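Local coordinates for CSE1 (Thermus thermophilus, PDB 4AN8), which forms part of the Cascade ribonucleoprotein complex of type I-E CRISPR immunity, where it probably contributes to the selection of foreign DNA, at residues Pro223-Leu226 with Gly227-Glu230; Glu467-Lys470 with Ala471-Arg474. All coordinates share one frame; numbering follows the deposited sequence.

Interaction 1. Residues Pro223-Leu226 with Gly227-Glu230; sequences PLRL and GDLE
Leu229 folds back along the preceding backbone and lies against Leu226, Arg225 and Leu224 in turn. Its CB rests 3.7 Å from Leu226 O; one bond further out, Leu229 CG is 3.5 Å from Arg225 O. At the tip, Leu229 CD1 lies 3.9 Å from Arg225 O and also reaches the aliphatic base of Leu224, 4.2 Å from Leu224 CB. The course is set by chi1 of -62°, which places CG beside the residue's own backbone N, together with an extended chi2 of 177°. Val114, from a loop, and Val270, of strand 261-273, also touch the buried Leu229.

The backbone beneath is wound by three hydrogen bonds. Asp228 N donates to Arg225 O at 2.9 Å. Leu226 O is gripped twice, by Leu229 N and by Glu230 N, each 2.9 Å from it. The carboxylate of Asp228 swings back toward the backbone, with OD2 3.7 Å from Arg225 CB. Arg225 bends at chi2 and sends its guanidinium the other way, to a salt bridge with Glu108. Overlapping i to i+3 bonds joined by a single i to i+4 bond are characteristic of two successive type I turns merging into a one-turn surface helix, here helix 226-229, with Leu229, and Leu224 just before it, resting on Val270.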
ATOM      1  N   PRO A 223       2.977 -28.545  -2.518  1.00 27.04           N
ATOM      2  CA  PRO A 223       1.966 -28.050  -1.577  1.00 27.04           C
ATOM      3  C   PRO A 223       2.444 -28.228  -0.150  1.00 27.04           C
ATOM      4  O   PRO A 223       3.229 -29.119   0.140  1.00 27.04           O
ATOM      5  CB  PRO A 223       0.740 -28.928  -1.857  1.00 26.85           C
ATOM      6  CG  PRO A 223       1.211 -30.020  -2.766  1.00 26.85           C
ATOM      7  CD  PRO A 223       2.433 -29.533  -3.463  1.00 26.85           C
ATOM      8  N   LEU A 224       2.000 -27.359   0.739  1.00 28.90           N
ATOM      9  CA  LEU A 224       2.484 -27.394   2.104  1.00 28.90           C
ATOM     10  C   LEU A 224       1.611 -28.339   2.868  1.00 28.90           C
ATOM     11  O   LEU A 224       0.418 -28.423   2.588  1.00 28.90           O
ATOM     12  CB  LEU A 224       2.423 -25.992   2.720  1.00 37.82           C
ATOM     13  CG  LEU A 224       3.291 -24.930   2.035  1.00 37.82           C
ATOM     14  CD1 LEU A 224       2.970 -23.529   2.572  1.00 37.82           C
ATOM     15  CD2 LEU A 224       4.763 -25.250   2.201  1.00 37.82           C
ATOM     16  N   ARG A 225       2.194 -29.043   3.834  1.00 26.46           N
ATOM     17  CA  ARG A 225       1.431 -29.974   4.674  1.00 26.46           C
ATOM     18  C   ARG A 225       1.500 -29.545   6.133  1.00 26.46           C
ATOM     19  O   ARG A 225       2.439 -28.846   6.541  1.00 26.46           O
ATOM     20  CB  ARG A 225       1.968 -31.382   4.498  1.00 50.19           C
ATOM     21  CG  ARG A 225       1.876 -31.882   3.065  1.00 50.19           C
ATOM     22  CD  ARG A 225       0.428 -32.177   2.702  1.00 50.19           C
ATOM     23  NE  ARG A 225       0.299 -32.778   1.377  1.00 50.19           N
ATOM     24  CZ  ARG A 225      -0.418 -32.255   0.381  1.00 50.19           C
ATOM     25  NH1 ARG A 225      -1.083 -31.118   0.562  1.00 50.19           N
ATOM     26  NH2 ARG A 225      -0.470 -32.876  -0.795  1.00 50.19           N
ATOM     27  N   LEU A 226       0.518 -29.944   6.925  1.00 21.72           N
ATOM     28  CA  LEU A 226       0.486 -29.528   8.319  1.00 21.72           C
ATOM     29  C   LEU A 226       1.772 -29.913   9.057  1.00 21.72           C
ATOM     30  O   LEU A 226       2.325 -29.113   9.847  1.00 21.72           O
ATOM     31  CB  LEU A 226      -0.735 -30.123   9.029  1.00 26.02           C
ATOM     32  CG  LEU A 226      -0.802 -29.712  10.508  1.00 26.02           C
ATOM     33  CD1 LEU A 226      -0.631 -28.175  10.686  1.00 26.02           C
ATOM     34  CD2 LEU A 226      -2.083 -30.189  11.132  1.00 26.02           C
ATOM     35  N   GLY A 227       2.267 -31.128   8.778  1.00 25.32           N
ATOM     36  CA  GLY A 227       3.468 -31.632   9.411  1.00 25.32           C
ATOM     37  C   GLY A 227       4.686 -30.768   9.160  1.00 25.32           C
ATOM     38  O   GLY A 227       5.632 -30.780   9.954  1.00 25.32           O
ATOM     39  N   ASP A 228       4.677 -30.003   8.072  1.00 22.46           N
ATOM     40  CA  ASP A 228       5.816 -29.101   7.791  1.00 22.46           C
ATOM     41  C   ASP A 228       5.700 -27.750   8.491  1.00 22.46           C
ATOM     42  O   ASP A 228       6.652 -26.994   8.554  1.00 22.46           O
ATOM     43  CB  ASP A 228       6.015 -28.903   6.290  1.00 43.19           C
ATOM     44  CG  ASP A 228       6.377 -30.194   5.586  1.00 43.19           C
ATOM     45  OD1 ASP A 228       7.427 -30.794   5.918  1.00 43.19           O
ATOM     46  OD2 ASP A 228       5.607 -30.616   4.704  1.00 43.19           O
ATOM     47  N   LEU A 229       4.525 -27.471   9.034  1.00 25.22           N
ATOM     48  CA  LEU A 229       4.248 -26.140   9.521  1.00 25.22           C
ATOM     49  C   LEU A 229       4.113 -26.111  11.031  1.00 25.22           C
ATOM     50  O   LEU A 229       4.410 -25.109  11.656  1.00 25.22           O
ATOM     51  CB  LEU A 229       2.956 -25.612   8.878  1.00 26.07           C
ATOM     52  CG  LEU A 229       3.047 -25.491   7.348  1.00 26.07           C
ATOM     53  CD1 LEU A 229       1.718 -25.038   6.705  1.00 26.07           C
ATOM     54  CD2 LEU A 229       4.191 -24.552   6.989  1.00 26.07           C
ATOM     55  N   GLU A 230       3.651 -27.193  11.635  1.00 27.35           N
ATOM     56  CA  GLU A 230       3.506 -27.165  13.088  1.00 27.35           C
ATOM     57  C   GLU A 230       4.855 -26.937  13.774  1.00 27.35           C
ATOM     58  O   GLU A 230       5.898 -27.255  13.214  1.00 27.35           O
ATOM     59  CB  GLU A 230       2.815 -28.425  13.609  1.00 64.15           C
ATOM     60  CG  GLU A 230       3.423 -29.708  13.133  1.00 64.15           C
ATOM     61  CD  GLU A 230       2.644 -30.921  13.604  1.00 64.15           C
ATOM     62  OE1 GLU A 230       2.041 -30.848  14.697  1.00 64.15           O
ATOM     63  OE2 GLU A 230       2.626 -31.943  12.878  1.00 64.15           O
TER
HETATM   64  O   HOH W   1       5.183 -28.712   3.235  1.00 56.00           O

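Interaction 2. Residues Glu467-Lys470 with Ala471-Arg474; sequences EAWK and ATRR
Arg473 lays its CG over one face of the Trp469 indole, one helical turn apart. The methylene sits off-centre, 3.5 Å above the ring plane, and makes a CH-pi contact, with Arg473 CG 4.0 Å from the centroid of the Trp469 five-membered ring. Trp469 has its ring carried opposite the backbone N (chi1 173°), whereas Arg473 keeps CG beside its own N; the two choices bring ring and aliphatic chain together. The guanidinium stands steeply to the indole, at 76° between planes. It therefore does not stack on the ring: Arg473 NH1 and Trp469 NE1 both engage Glu490 OE1 of helix 483-499, so one carboxylate oxygen fixes both groups.

Thr472 uses its branches differently. OG1, on the side of the backbone N, donates 3.0 Å to Ala468 O, which also receives Thr472 N; the two donors come from opposite faces of the carbonyl. The methyl branch, anti to that N, points Thr472 CG2 to within 4.0 Å of Trp469 CZ3. On the exposed side, Lys470 CE meets the edge of the Arg474 guanidinium, 3.4 Å from Arg474 NH2. The like charges there probably repel mildly. Phe493 stacks with Trp469, and Leu429 of helix 429-446 touches Thr472 and Ala468. This partition of an alpha-helix, with Trp469, Ala468 and Thr472 turned inward, Lys470 and Arg474 outward, and Arg473 at the border between them, is characteristic of an amphipathic helix in a helical bundle, here that of the C-terminal region of Cse1.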
ATOM      1  N   GLU A 467      -5.625  30.391   7.193  1.00 45.02           N
ATOM      2  CA  GLU A 467      -6.897  29.712   7.379  1.00 45.02           C
ATOM      3  C   GLU A 467      -6.979  29.001   8.730  1.00 45.02           C
ATOM      4  O   GLU A 467      -8.033  28.958   9.351  1.00 45.02           O
ATOM      5  CB  GLU A 467      -7.117  28.714   6.239  1.00 98.56           C
ATOM      6  CG  GLU A 467      -8.487  28.064   6.217  1.00 98.56           C
ATOM      7  CD  GLU A 467      -8.755  27.316   4.921  1.00 98.56           C
ATOM      8  OE1 GLU A 467      -7.871  26.552   4.472  1.00 98.56           O
ATOM      9  OE2 GLU A 467      -9.849  27.503   4.344  1.00 98.56           O
ATOM     10  N   ALA A 468      -5.868  28.436   9.190  1.00 35.17           N
ATOM     11  CA  ALA A 468      -5.900  27.655  10.426  1.00 35.17           C
ATOM     12  C   ALA A 468      -5.891  28.551  11.661  1.00 35.17           C
ATOM     13  O   ALA A 468      -6.510  28.240  12.679  1.00 35.17           O
ATOM     14  CB  ALA A 468      -4.733  26.665  10.473  1.00 26.91           C
ATOM     15  N   TRP A 469      -5.170  29.660  11.575  1.00 38.57           N
ATOM     16  CA  TRP A 469      -5.125  30.591  12.687  1.00 38.57           C
ATOM     17  C   TRP A 469      -6.485  31.316  12.814  1.00 38.57           C
ATOM     18  O   TRP A 469      -7.029  31.452  13.921  1.00 38.57           O
ATOM     19  CB  TRP A 469      -3.946  31.563  12.542  1.00 33.32           C
ATOM     20  CG  TRP A 469      -3.962  32.643  13.572  1.00 33.32           C
ATOM     21  CD1 TRP A 469      -4.179  33.977  13.357  1.00 33.32           C
ATOM     22  CD2 TRP A 469      -3.792  32.483  14.983  1.00 33.32           C
ATOM     23  NE1 TRP A 469      -4.147  34.651  14.547  1.00 33.32           N
ATOM     24  CE2 TRP A 469      -3.912  33.760  15.563  1.00 33.32           C
ATOM     25  CE3 TRP A 469      -3.544  31.384  15.815  1.00 33.32           C
ATOM     26  CZ2 TRP A 469      -3.797  33.970  16.931  1.00 33.32           C
ATOM     27  CZ3 TRP A 469      -3.437  31.596  17.182  1.00 33.32           C
ATOM     28  CH2 TRP A 469      -3.563  32.883  17.723  1.00 33.32           C
ATOM     29  N   LYS A 470      -7.043  31.734  11.676  1.00 46.57           N
ATOM     30  CA  LYS A 470      -8.393  32.285  11.660  1.00 46.57           C
ATOM     31  C   LYS A 470      -9.351  31.404  12.450  1.00 46.57           C
ATOM     32  O   LYS A 470     -10.136  31.896  13.257  1.00 46.57           O
ATOM     33  CB  LYS A 470      -8.908  32.466  10.230  1.00 76.19           C
ATOM     34  CG  LYS A 470     -10.347  32.959  10.155  1.00 76.19           C
ATOM     35  CD  LYS A 470     -10.774  33.204   8.712  1.00 76.19           C
ATOM     36  CE  LYS A 470     -12.288  33.351   8.573  1.00 76.19           C
ATOM     37  NZ  LYS A 470     -12.818  34.579   9.232  1.00 76.19           N
ATOM     38  N   ALA A 471      -9.268  30.095  12.236  1.00 44.04           N
ATOM     39  CA  ALA A 471     -10.174  29.165  12.900  1.00 44.04           C
ATOM     40  C   ALA A 471      -9.896  29.066  14.389  1.00 44.04           C
ATOM     41  O   ALA A 471     -10.793  28.790  15.183  1.00 44.04           O
ATOM     42  CB  ALA A 471     -10.099  27.785  12.243  1.00 29.08           C
ATOM     43  N   THR A 472      -8.645  29.285  14.771  1.00 28.67           N
ATOM     44  CA  THR A 472      -8.254  29.235  16.185  1.00 28.67           C
ATOM     45  C   THR A 472      -8.672  30.527  16.902  1.00 28.67           C
ATOM     46  O   THR A 472      -9.071  30.487  18.058  1.00 28.67           O
ATOM     47  CB  THR A 472      -6.729  29.020  16.332  1.00 38.87           C
ATOM     48  OG1 THR A 472      -6.350  27.834  15.621  1.00 38.87           O
ATOM     49  CG2 THR A 472      -6.332  28.878  17.785  1.00 38.87           C
ATOM     50  N   ARG A 473      -8.559  31.662  16.207  1.00 32.31           N
ATOM     51  CA  ARG A 473      -9.090  32.937  16.701  1.00 32.31           C
ATOM     52  C   ARG A 473     -10.563  32.771  17.043  1.00 32.31           C
ATOM     53  O   ARG A 473     -10.992  33.048  18.166  1.00 32.31           O
ATOM     54  CB  ARG A 473      -8.959  34.032  15.647  1.00 44.34           C
ATOM     55  CG  ARG A 473      -7.610  34.711  15.612  1.00 44.34           C
ATOM     56  CD  ARG A 473      -7.683  36.032  14.843  1.00 44.34           C
ATOM     57  NE  ARG A 473      -8.579  36.992  15.488  1.00 44.34           N
ATOM     58  CZ  ARG A 473      -8.175  37.975  16.293  1.00 44.34           C
ATOM     59  NH1 ARG A 473      -6.880  38.144  16.553  1.00 44.34           N
ATOM     60  NH2 ARG A 473      -9.066  38.798  16.842  1.00 44.34           N
ATOM     61  N   ARG A 474     -11.325  32.302  16.057  1.00 49.07           N
ATOM     62  CA  ARG A 474     -12.743  32.015  16.221  1.00 49.07           C
ATOM     63  C   ARG A 474     -12.998  31.208  17.492  1.00 49.07           C
ATOM     64  O   ARG A 474     -13.951  31.466  18.225  1.00 49.07           O
ATOM     65  CB  ARG A 474     -13.266  31.271  14.991  1.00 42.54           C
ATOM     66  CG  ARG A 474     -14.758  31.361  14.793  1.00 42.54           C
ATOM     67  CD  ARG A 474     -15.213  30.498  13.627  1.00 42.54           C
ATOM     68  NE  ARG A 474     -14.782  31.019  12.340  1.00 42.54           N
ATOM     69  CZ  ARG A 474     -14.080  30.313  11.459  1.00 42.54           C
ATOM     70  NH1 ARG A 474     -13.742  29.060  11.748  1.00 42.54           N
ATOM     71  NH2 ARG A 474     -13.712  30.855  10.301  1.00 42.54           N
TER

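Interactions 1 and 2 lie on opposite sides of the chain's centre, with about 51 Å between their nearest atoms, and share no secondary-structure element. Both are local, yet their settings differ. Interaction 1 is a surface contact in which a loop becomes a helix of a single turn, and backbone bonding dominates, with two leucines against a strand. Interaction 2 lies toward the C-terminal end of the long helix 453-476 and is partly buried; side chains do more of the work there, through an aromatic face, a hydroxyl returned to the backbone and shared ties to a neighbouring helix. Arginine illustrates the common principle: Arg225 and Arg473 each look beyond the local turn to a glutamate.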